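UTP--glucose-1-phosphate uridylyltransferase (Acinetobacter baumannii, PDB 6IKX) catalyses the reaction of UTP with alpha-D-glucose 1-phosphate to give UDP-glucose and diphosphate. Local coordinates at residues Leu7-Leu12 / Leu53-Ser58; Met159-Pro164 / Asn203-Gly208. The protein carries 1 engineered substitution. All coordinates share one frame; numbering follows the deposited sequence.

Interaction 1 (Leu7-Leu12 / Leu53-Ser58); sequences LPVAGL and LVTHSS. With SO4 (sulfate ion), chain G; EDO (1,2-ethanediol), chain K.
Leu7 and Pro8 pair in parallel with Leu53 and Val54, joining strand 4-8 to strand 50-55 in the Rossmann-like sheet of a GT-A nucleotidyltransferase. Beyond the pairing, the loop through Ala10 to Leu12 runs into the nucleotide site, and His56 follows beside it. Two backbone hydrogen bonds set the register: Val54 N to Leu7 O (3.0 Å) and Val9 N to Val54 O (2.8 Å). Beside them, CB of Leu7 meets CD2 of Leu53 at 4.0 Å. Val9 CG2 lies between its own backbone N and carbonyl carbon (CG1 is anti to that carbon, chi1 -63°), and from there it lies 3.3 Å from Val54 O and also faces Thr55 OG1. This buried hydroxyl has no hydrogen-bond partner in the model. The Ala10 methyl sits against the backbone of Thr55. Further out, CD2 of Leu12 stands over the centre of one face of the His56 ring in a CH-pi contact, 3.7 Å from the centroid and 13° off the normal. ND1 of His56 is hydrogen-bonded to Ser58 OG (2.9 Å), and NE2 makes a weak bond to Glu71 of a second subunit. Together they probably limit the ring's rotation. Pro8, Ala10, Gly11 and Leu12 bind UTP. A sulfate, probably from the crystallisation liquor, takes weak hydrogen bonds from Gly11 N to O1 (2.8 Å) and from Ala10 N to O2, consistent with a loop whose backbone N-H groups can receive an anion.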
loop_
_atom_site.group_PDB
_atom_site.type_symbol
_atom_site.label_atom_id
_atom_site.label_comp_id
_atom_site.label_asym_id
_atom_site.label_seq_id
_atom_site.Cartn_x
_atom_site.Cartn_y
_atom_site.Cartn_z
ATOM N N LEU A 7 0.219 -11.074 18.763
ATOM C CA LEU A 7 -0.946 -10.147 18.654
ATOM C C LEU A 7 -1.667 -10.530 17.382
ATOM O O LEU A 7 -1.136 -10.307 16.297
ATOM C CB LEU A 7 -0.558 -8.677 18.554
ATOM C CG LEU A 7 0.368 -8.083 19.600
ATOM C CD1 LEU A 7 -0.056 -6.664 19.952
ATOM C CD2 LEU A 7 0.504 -8.968 20.832
ATOM N N PRO A 8 -2.815 -11.216 17.447
ATOM C CA PRO A 8 -3.478 -11.692 16.234
ATOM C C PRO A 8 -4.291 -10.512 15.692
ATOM O O PRO A 8 -5.204 -10.172 16.353
ATOM C CB PRO A 8 -4.370 -12.853 16.709
ATOM C CG PRO A 8 -3.989 -13.036 18.159
ATOM C CD PRO A 8 -3.532 -11.665 18.638
ATOM N N VAL A 9 -3.867 -9.902 14.583
ATOM C CA VAL A 9 -4.416 -8.605 14.059
ATOM C C VAL A 9 -4.807 -8.758 12.568
ATOM O O VAL A 9 -4.719 -7.777 11.833
ATOM C CB VAL A 9 -3.381 -7.472 14.264
ATOM C CG1 VAL A 9 -3.068 -7.220 15.733
ATOM C CG2 VAL A 9 -2.099 -7.749 13.511
ATOM N N ALA A 10 -5.242 -9.936 12.122
ATOM C CA ALA A 10 -5.607 -10.209 10.708
ATOM C C ALA A 10 -7.118 -10.088 10.445
ATOM O O ALA A 10 -7.481 -10.272 9.280
ATOM C CB ALA A 10 -5.087 -11.552 10.264
ATOM N N GLY A 11 -7.969 -9.783 11.432
ATOM C CA GLY A 11 -9.425 -9.553 11.213
ATOM C C GLY A 11 -9.672 -8.490 10.146
ATOM O O GLY A 11 -8.711 -7.786 9.862
ATOM N N LEU A 12 -10.864 -8.387 9.528
ATOM C CA LEU A 12 -11.173 -7.292 8.546
ATOM C C LEU A 12 -11.972 -6.163 9.193
ATOM O O LEU A 12 -12.311 -5.176 8.479
ATOM C CB LEU A 12 -11.923 -7.858 7.347
ATOM C CG LEU A 12 -11.189 -8.968 6.612
ATOM C CD1 LEU A 12 -11.726 -9.123 5.206
ATOM C CD2 LEU A 12 -9.696 -8.705 6.572
ATOM N N LEU A 53 3.181 -9.983 15.327
ATOM C CA LEU A 53 1.887 -9.570 14.700
ATOM C C LEU A 53 1.453 -10.681 13.721
ATOM O O LEU A 53 2.208 -10.936 12.777
ATOM C CB LEU A 53 2.089 -8.260 13.915
ATOM C CG LEU A 53 2.562 -7.044 14.694
ATOM C CD1 LEU A 53 2.746 -5.860 13.780
ATOM C CD2 LEU A 53 1.609 -6.681 15.796
ATOM N N VAL A 54 0.316 -11.343 13.920
ATOM C CA VAL A 54 -0.249 -12.258 12.887
ATOM C C VAL A 54 -1.167 -11.393 12.037
ATOM O O VAL A 54 -2.200 -10.918 12.571
ATOM C CB VAL A 54 -0.985 -13.465 13.500
ATOM C CG1 VAL A 54 -1.413 -14.459 12.446
ATOM C CG2 VAL A 54 -0.112 -14.176 14.503
ATOM N N THR A 55 -0.807 -11.156 10.781
ATOM C CA THR A 55 -1.439 -10.026 10.055
ATOM C C THR A 55 -2.062 -10.438 8.709
ATOM O O THR A 55 -2.005 -11.586 8.265
ATOM C CB THR A 55 -0.451 -8.841 9.997
ATOM O OG1 THR A 55 -1.230 -7.657 9.800
ATOM C CG2 THR A 55 0.635 -8.977 8.955
ATOM N N HIS A 56 -2.738 -9.476 8.128
ATOM C CA HIS A 56 -3.425 -9.547 6.823
ATOM C C HIS A 56 -2.711 -8.577 5.891
ATOM O O HIS A 56 -2.244 -7.496 6.394
ATOM C CB HIS A 56 -4.903 -9.217 7.047
ATOM C CG HIS A 56 -5.773 -9.393 5.860
ATOM N ND1 HIS A 56 -6.259 -8.316 5.147
ATOM C CD2 HIS A 56 -6.254 -10.499 5.268
ATOM C CE1 HIS A 56 -7.009 -8.755 4.157
ATOM N NE2 HIS A 56 -7.020 -10.094 4.213
ATOM N N SER A 57 -2.707 -8.925 4.607
ATOM C CA SER A 57 -2.191 -8.127 3.462
ATOM C C SER A 57 -2.741 -6.690 3.464
ATOM O O SER A 57 -2.111 -5.858 2.843
ATOM C CB SER A 57 -2.502 -8.826 2.146
ATOM O OG SER A 57 -3.908 -8.901 1.966
ATOM N N SER A 58 -3.843 -6.391 4.129
ATOM C CA SER A 58 -4.405 -5.004 4.187
ATOM C C SER A 58 -3.851 -4.185 5.368
ATOM O O SER A 58 -4.258 -3.061 5.504
ATOM C CB SER A 58 -5.919 -5.030 4.257
ATOM O OG SER A 58 -6.344 -5.428 5.552
HETATM S S SO4 G . -7.683 -12.643 13.815
HETATM O O1 SO4 G . -8.052 -11.243 13.825
HETATM O O2 SO4 G . -6.245 -12.744 13.691
HETATM O O3 SO4 G . -8.303 -13.313 12.701
HETATM O O4 SO4 G . -8.129 -13.276 15.033
HETATM C C1 EDO K . -11.058 -4.702 5.759
HETATM O O1 EDO K . -11.565 -3.627 6.617
HETATM C C2 EDO K . -10.109 -4.403 4.626
HETATM O O2 EDO K . -9.994 -5.465 3.654
#

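Interaction 2 (Met159-Pro164 / Asn203-Gly208); sequences MVEAVP and NLSVVG
Val160 to Ala162 pair with Leu204 to Val206 as antiparallel strands of the mixed sheet in this GT-A fold. The local axes approach to 4.2 Å at 137°, so the ribbon is strongly twisted. Glu161 and Ser205 form the hydrogen-bonded pair; Val160 with Val206 and Ala162 with Leu204 are non-hydrogen-bonded pairs. Val163 N to Asn203 O (3.0 Å) closes one end, and Val207 N to Met159 O (3.1 Å) the other. At the latter end a water bridges Met159 O and Gly208 N, where the chain turns a corner. On one face, Val160 CG2 packs on Leu204 CB at 3.9 Å, the two side chains crossing at a slant, while Leu204 CD2 reaches Ala162. On the face of Glu161, the CG2 methyl of Val207 meets Glu161 CB at 3.8 Å, the side chains nearly perpendicular. Beyond CG the glutamate is extended, and its OE2 is hydrogen-bonded to Thr255 OG1. Val206 belongs to the UDP-glucose site and touches Val174 of strand 172-175. Glu161 O is gripped twice by Ser205: the backbone N lies above the carbonyl plane at 3.0 Å, whereas OG donates in the plane, on a lone pair, at 3.2 Å.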
loop_
_atom_site.group_PDB
_atom_site.type_symbol
_atom_site.label_atom_id
_atom_site.label_comp_id
_atom_site.label_asym_id
_atom_site.label_seq_id
_atom_site.Cartn_x
_atom_site.Cartn_y
_atom_site.Cartn_z
ATOM N N MET A 159 -6.753 -14.738 31.339
ATOM C CA MET A 159 -7.210 -13.524 32.063
ATOM C C MET A 159 -8.747 -13.467 31.980
ATOM O O MET A 159 -9.296 -13.749 30.891
ATOM C CB MET A 159 -6.560 -12.253 31.502
ATOM C CG MET A 159 -6.888 -11.001 32.324
ATOM S SD MET A 159 -6.066 -9.481 31.811
ATOM C CE MET A 159 -4.354 -10.005 31.833
ATOM N N VAL A 160 -9.398 -13.178 33.112
ATOM C CA VAL A 160 -10.881 -13.065 33.255
ATOM C C VAL A 160 -11.217 -11.822 34.081
ATOM O O VAL A 160 -10.337 -11.304 34.794
ATOM C CB VAL A 160 -11.511 -14.314 33.900
ATOM C CG1 VAL A 160 -11.249 -15.562 33.077
ATOM C CG2 VAL A 160 -11.063 -14.536 35.340
ATOM N N GLU A 161 -12.462 -11.368 34.007
ATOM C CA GLU A 161 -12.917 -10.190 34.789
ATOM C C GLU A 161 -14.394 -10.362 35.148
ATOM O O GLU A 161 -15.180 -10.752 34.259
ATOM C CB GLU A 161 -12.574 -8.935 33.997
ATOM C CG GLU A 161 -13.748 -8.129 33.546
ATOM C CD GLU A 161 -13.319 -6.893 32.796
ATOM O OE1 GLU A 161 -12.908 -5.889 33.443
ATOM O OE2 GLU A 161 -13.354 -6.965 31.566
ATOM N N ALA A 162 -14.731 -10.142 36.421
ATOM C CA ALA A 162 -16.120 -10.132 36.942
ATOM C C ALA A 162 -16.972 -9.190 36.075
ATOM O O ALA A 162 -16.539 -8.038 35.861
ATOM C CB ALA A 162 -16.105 -9.690 38.387
ATOM N N VAL A 163 -18.107 -9.673 35.565
ATOM C CA VAL A 163 -19.150 -8.876 34.840
ATOM C C VAL A 163 -20.467 -9.007 35.609
ATOM O O VAL A 163 -20.640 -9.954 36.378
ATOM C CB VAL A 163 -19.319 -9.365 33.390
ATOM C CG1 VAL A 163 -18.037 -9.199 32.590
ATOM C CG2 VAL A 163 -19.809 -10.809 33.326
ATOM N N PRO A 164 -21.436 -8.074 35.447
ATOM C CA PRO A 164 -22.767 -8.228 36.048
ATOM C C PRO A 164 -23.492 -9.538 35.685
ATOM O O PRO A 164 -23.404 -9.930 34.533
ATOM C CB PRO A 164 -23.517 -7.005 35.504
ATOM C CG PRO A 164 -22.424 -5.980 35.337
ATOM C CD PRO A 164 -21.272 -6.780 34.773
ATOM N N ASN A 203 -19.312 -15.687 37.114
ATOM C CA ASN A 203 -19.487 -14.350 36.489
ATOM C C ASN A 203 -18.142 -13.855 35.925
ATOM O O ASN A 203 -17.985 -12.620 35.743
ATOM C CB ASN A 203 -20.072 -13.355 37.488
ATOM C CG ASN A 203 -19.075 -13.010 38.566
ATOM O OD1 ASN A 203 -18.115 -13.747 38.780
ATOM N ND2 ASN A 203 -19.283 -11.889 39.226
ATOM N N LEU A 204 -17.217 -14.781 35.642
ATOM C CA LEU A 204 -15.809 -14.495 35.241
ATOM C C LEU A 204 -15.662 -14.638 33.711
ATOM O O LEU A 204 -15.703 -15.797 33.203
ATOM C CB LEU A 204 -14.845 -15.420 36.011
ATOM C CG LEU A 204 -14.755 -15.219 37.538
ATOM C CD1 LEU A 204 -13.579 -15.986 38.125
ATOM C CD2 LEU A 204 -14.641 -13.751 37.944
ATOM N N SER A 205 -15.469 -13.505 33.005
ATOM C CA SER A 205 -15.444 -13.422 31.515
ATOM C C SER A 205 -14.005 -13.506 30.998
ATOM O O SER A 205 -13.139 -12.914 31.619
ATOM C CB SER A 205 -16.127 -12.177 31.020
ATOM O OG SER A 205 -15.270 -11.044 31.089
ATOM N N VAL A 206 -13.786 -14.242 29.908
ATOM C CA VAL A 206 -12.498 -14.296 29.169
ATOM C C VAL A 206 -12.229 -12.930 28.529
ATOM O O VAL A 206 -13.075 -12.458 27.755
ATOM C CB VAL A 206 -12.550 -15.386 28.096
ATOM C CG1 VAL A 206 -11.260 -15.399 27.280
ATOM C CG2 VAL A 206 -12.872 -16.730 28.724
ATOM N N VAL A 207 -11.089 -12.303 28.814
ATOM C CA VAL A 207 -10.829 -10.909 28.357
ATOM C C VAL A 207 -10.048 -10.905 27.029
ATOM O O VAL A 207 -10.221 -9.947 26.272
ATOM C CB VAL A 207 -10.128 -10.150 29.479
ATOM C CG1 VAL A 207 -9.539 -8.849 28.985
ATOM C CG2 VAL A 207 -11.086 -9.924 30.637
ATOM N N GLY A 208 -9.250 -11.932 26.720
ATOM C CA GLY A 208 -8.357 -11.914 25.543
ATOM C C GLY A 208 -6.904 -11.607 25.903
ATOM O O GLY A 208 -6.196 -10.913 25.091
HETATM O O HOH W 1 -8.281 -14.045 28.468
#

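Interactions 1 and 2 belong to one sheet but lie on opposite sides of the chain's centre. Their centres are about 24 Å apart, and their nearest atoms about 7 Å, without touching. Strand 125-128 pairs with 4-8 and with 209-212, and 209-212 pairs with 156-162, so one sheet joins them. Both supply ligand-binding residues. Ala10 and Gly11 of interaction 1 also belong to the UDP-glucose site, as does Val206 of interaction 2. The Ala10 side chain is about 3 Å from that of Gln103. The Val206 side chain lies about 4 Å from Gly172 and about 6 Å from the Glu193 side chain, all three of that site. Neither UTP nor UDP-glucose is bound to this chain in the model.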